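Local coordinates for GTP pyrophosphokinase YjbM (Bacillus subtilis PY79, PDB 5F2V), which makes the alarmone (p)ppGpp as a homotetrameric, highly cooperative synthase, transferring pyrophosphate from ATP to GDP or GTP, at residues C[36-41]-C[74-79]. Numbering follows the deposited sequence.
Sequences SPIEFV and LRIMCQ. With APC (diphosphomethylphosphonic acid adenosyl ester), chain Q.
Met77 O accepts from two successive backbone amides: Glu39 N lies 2.6 Å from Met77 O, in the carbonyl plane with an N-H...O angle of 159°, whereas Phe40 N makes a weak bond to the same oxygen. In return, Met77 N donates to Phe40 O at 2.9 Å in a nearly straight bond, so both backbone polar groups of Met77 are satisfied across the contact. One step further along, Val41 CA approaches Arg75 O at 3.4 Å in a CA-H...O contact, and Arg75 continues the backbone pairing with Thr42. Because the amides of Glu39 and Phe40 both face Met77, the geometry is that of a classic beta bulge between strand 40-45, outermost in this chain's mixed sheet, and its antiparallel neighbour 72-78, in the RelA/SpoT synthetase domain. Before the bulge, Ser36 OG donates to Ile38 O at 3.0 Å, tying the incoming loop to itself.

On one face Met77 lies alongside Phe40: its CB sits over the ring, 4.3 Å from the centroid and 17° off the normal, and its SD makes an oblique Met-aromatic contact. Phe40 CG lies between the backbone N and carbonyl carbon (chi1 65°), which brings the ring beside Met77. Glu39 and Phe40 belong to the allosteric alarmone site shared between subunits, and both touch Leu143 of helix 143-158. Val41 and Ile76 point to the other face; there Ile38 CD1, reaching in from the preceding loop, meets Ile76 CG2, and Leu22 of helix 3-29 packs on Ile76.

At the nucleotide end, Leu74 O accepts from adenine N6 of the ATP analogue at 3.1 Å. The Arg75 guanidinium lays one face against the adenine, whose N3 lies 3.3 Å above the guanidinium plane, offset toward its rim, while Arg75 NE is hydrogen-bonded to Gln139 OE1.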
loop_
_atom_site.group_PDB
_atom_site.type_symbol
_atom_site.label_atom_id
_atom_site.label_comp_id
_atom_site.label_asym_id
_atom_site.label_seq_id
_atom_site.Cartn_x
_atom_site.Cartn_y
_atom_site.Cartn_z
ATOM N N SER C 36 -1.062 -17.904 13.213
ATOM C CA SER C 36 -1.740 -17.632 11.967
ATOM C C SER C 36 -1.417 -18.740 10.999
ATOM O O SER C 36 -0.260 -19.054 10.811
ATOM C CB SER C 36 -1.303 -16.286 11.400
ATOM O OG SER C 36 -1.967 -16.002 10.184
ATOM N N PRO C 37 -2.432 -19.345 10.370
ATOM C CA PRO C 37 -2.102 -20.364 9.355
ATOM C C PRO C 37 -1.456 -19.757 8.110
ATOM O O PRO C 37 -0.932 -20.476 7.265
ATOM C CB PRO C 37 -3.464 -20.972 9.009
ATOM C CG PRO C 37 -4.465 -19.912 9.386
ATOM C CD PRO C 37 -3.886 -19.167 10.547
ATOM N N ILE C 38 -1.509 -18.433 8.004
ATOM C CA ILE C 38 -1.050 -17.732 6.815
ATOM C C ILE C 38 0.145 -16.853 7.127
ATOM O O ILE C 38 0.082 -15.988 7.995
ATOM C CB ILE C 38 -2.166 -16.852 6.211
ATOM C CG1 ILE C 38 -3.370 -17.700 5.805
ATOM C CG2 ILE C 38 -1.644 -16.078 5.019
ATOM C CD1 ILE C 38 -4.013 -17.212 4.534
ATOM N N GLU C 39 1.239 -17.070 6.414
ATOM C CA GLU C 39 2.410 -16.242 6.625
ATOM C C GLU C 39 2.311 -15.006 5.734
ATOM O O GLU C 39 2.342 -13.890 6.224
ATOM C CB GLU C 39 3.692 -17.034 6.362
ATOM C CG GLU C 39 4.910 -16.476 7.067
ATOM C CD GLU C 39 4.794 -16.540 8.576
ATOM O OE1 GLU C 39 3.939 -17.298 9.097
ATOM O OE2 GLU C 39 5.568 -15.826 9.246
ATOM N N PHE C 40 2.179 -15.187 4.428
ATOM C CA PHE C 40 1.793 -14.049 3.627
ATOM C C PHE C 40 1.053 -14.394 2.327
ATOM O O PHE C 40 0.814 -15.554 2.021
ATOM C CB PHE C 40 3.014 -13.175 3.346
ATOM C CG PHE C 40 4.074 -13.817 2.511
ATOM C CD1 PHE C 40 5.057 -14.621 3.098
ATOM C CD2 PHE C 40 4.157 -13.546 1.154
ATOM C CE1 PHE C 40 6.077 -15.187 2.331
ATOM C CE2 PHE C 40 5.177 -14.115 0.371
ATOM C CZ PHE C 40 6.137 -14.941 0.965
ATOM N N VAL C 41 0.654 -13.358 1.598
ATOM C CA VAL C 41 -0.135 -13.501 0.395
ATOM C C VAL C 41 0.477 -12.707 -0.744
ATOM O O VAL C 41 0.935 -11.597 -0.544
ATOM C CB VAL C 41 -1.578 -13.007 0.600
ATOM C CG1 VAL C 41 -2.353 -13.155 -0.681
ATOM C CG2 VAL C 41 -2.262 -13.742 1.740
ATOM N N LEU C 74 -3.457 -16.064 -7.060
ATOM C CA LEU C 74 -2.972 -15.712 -5.742
ATOM C C LEU C 74 -2.165 -16.869 -5.146
ATOM O O LEU C 74 -2.360 -18.030 -5.488
ATOM C CB LEU C 74 -4.124 -15.332 -4.818
ATOM C CG LEU C 74 -4.637 -13.894 -4.899
ATOM C CD1 LEU C 74 -5.686 -13.781 -5.984
ATOM C CD2 LEU C 74 -5.190 -13.467 -3.551
ATOM N N ARG C 75 -1.247 -16.535 -4.253
ATOM C CA ARG C 75 -0.416 -17.538 -3.618
ATOM C C ARG C 75 -0.378 -17.290 -2.121
ATOM O O ARG C 75 0.060 -16.239 -1.666
ATOM C CB ARG C 75 0.990 -17.523 -4.203
ATOM C CG ARG C 75 1.895 -18.618 -3.650
ATOM C CD ARG C 75 3.232 -18.683 -4.381
ATOM N NE ARG C 75 3.064 -19.033 -5.788
ATOM C CZ ARG C 75 3.844 -18.559 -6.744
ATOM N NH1 ARG C 75 4.821 -17.729 -6.421
ATOM N NH2 ARG C 75 3.649 -18.901 -8.011
ATOM N N ILE C 76 -0.869 -18.263 -1.367
ATOM C CA ILE C 76 -0.929 -18.189 0.083
ATOM C C ILE C 76 0.218 -19.029 0.648
ATOM O O ILE C 76 0.381 -20.194 0.272
ATOM C CB ILE C 76 -2.302 -18.688 0.598
ATOM C CG1 ILE C 76 -3.424 -17.762 0.107
ATOM C CG2 ILE C 76 -2.309 -18.799 2.107
ATOM C CD1 ILE C 76 -4.830 -18.155 0.571
ATOM N N MET C 77 1.025 -18.437 1.524
ATOM C CA MET C 77 2.197 -19.124 2.082
ATOM C C MET C 77 2.045 -19.412 3.581
ATOM O O MET C 77 1.547 -18.561 4.338
ATOM C CB MET C 77 3.458 -18.299 1.839
ATOM C CG MET C 77 4.475 -18.948 0.918
ATOM S SD MET C 77 4.209 -18.617 -0.832
ATOM C CE MET C 77 4.375 -16.843 -0.883
ATOM N N CYS C 78 2.454 -20.615 4.004
ATOM C CA CYS C 78 2.358 -21.006 5.413
ATOM C C CYS C 78 3.638 -21.606 5.932
ATOM O O CYS C 78 4.448 -22.123 5.166
ATOM C CB CYS C 78 1.239 -22.017 5.652
ATOM S SG CYS C 78 0.078 -22.292 4.299
ATOM N N GLN C 79 3.811 -21.547 7.250
ATOM C CA GLN C 79 4.975 -22.140 7.899
ATOM C C GLN C 79 4.917 -23.652 7.793
ATOM O O GLN C 79 5.897 -24.291 7.412
ATOM C CB GLN C 79 5.057 -21.713 9.365
ATOM C CG GLN C 79 5.615 -20.310 9.568
ATOM C CD GLN C 79 5.344 -19.762 10.960
ATOM O OE1 GLN C 79 4.533 -20.309 11.708
ATOM N NE2 GLN C 79 6.012 -18.666 11.309
HETATM P PG APC Q . 1.785 -22.413 -16.181
HETATM O O1G APC Q . 0.446 -22.888 -16.583
HETATM O O2G APC Q . 2.754 -23.302 -16.868
HETATM O O3G APC Q . 1.796 -21.078 -16.824
HETATM P PB APC Q . 0.862 -21.540 -13.755
HETATM O O1B APC Q . 0.617 -22.238 -12.420
HETATM O O2B APC Q . -0.438 -21.556 -14.544
HETATM O O3B APC Q . 1.964 -22.368 -14.606
HETATM P PA APC Q . 3.116 -19.521 -14.127
HETATM O O1A APC Q . 4.001 -19.926 -12.964
HETATM O O2A APC Q . 3.509 -20.623 -15.033
HETATM C C3A APC Q . 1.482 -19.873 -13.387
HETATM O "O5'" APC Q . 3.241 -17.955 -14.793
HETATM C "C5'" APC Q . 4.350 -17.026 -14.724
HETATM C "C4'" APC Q . 4.735 -16.243 -13.427
HETATM O "O4'" APC Q . 3.661 -15.961 -12.455
HETATM C "C3'" APC Q . 5.757 -16.802 -12.463
HETATM O "O3'" APC Q . 6.635 -15.763 -11.934
HETATM C "C2'" APC Q . 5.108 -17.302 -11.240
HETATM O "O2'" APC Q . 5.999 -17.288 -10.089
HETATM C "C1'" APC Q . 4.010 -16.345 -11.061
HETATM N N9 APC Q . 2.836 -16.917 -10.514
HETATM C C8 APC Q . 2.242 -17.816 -11.229
HETATM N N7 APC Q . 1.086 -18.275 -10.639
HETATM C C5 APC Q . 1.010 -17.486 -9.415
HETATM C C6 APC Q . 0.092 -17.410 -8.343
HETATM N N6 APC Q . -1.064 -18.243 -8.272
HETATM N N1 APC Q . 0.359 -16.532 -7.372
HETATM C C2 APC Q . 1.453 -15.758 -7.404
HETATM N N3 APC Q . 2.372 -15.758 -8.387
HETATM C C4 APC Q . 2.183 -16.611 -9.402
#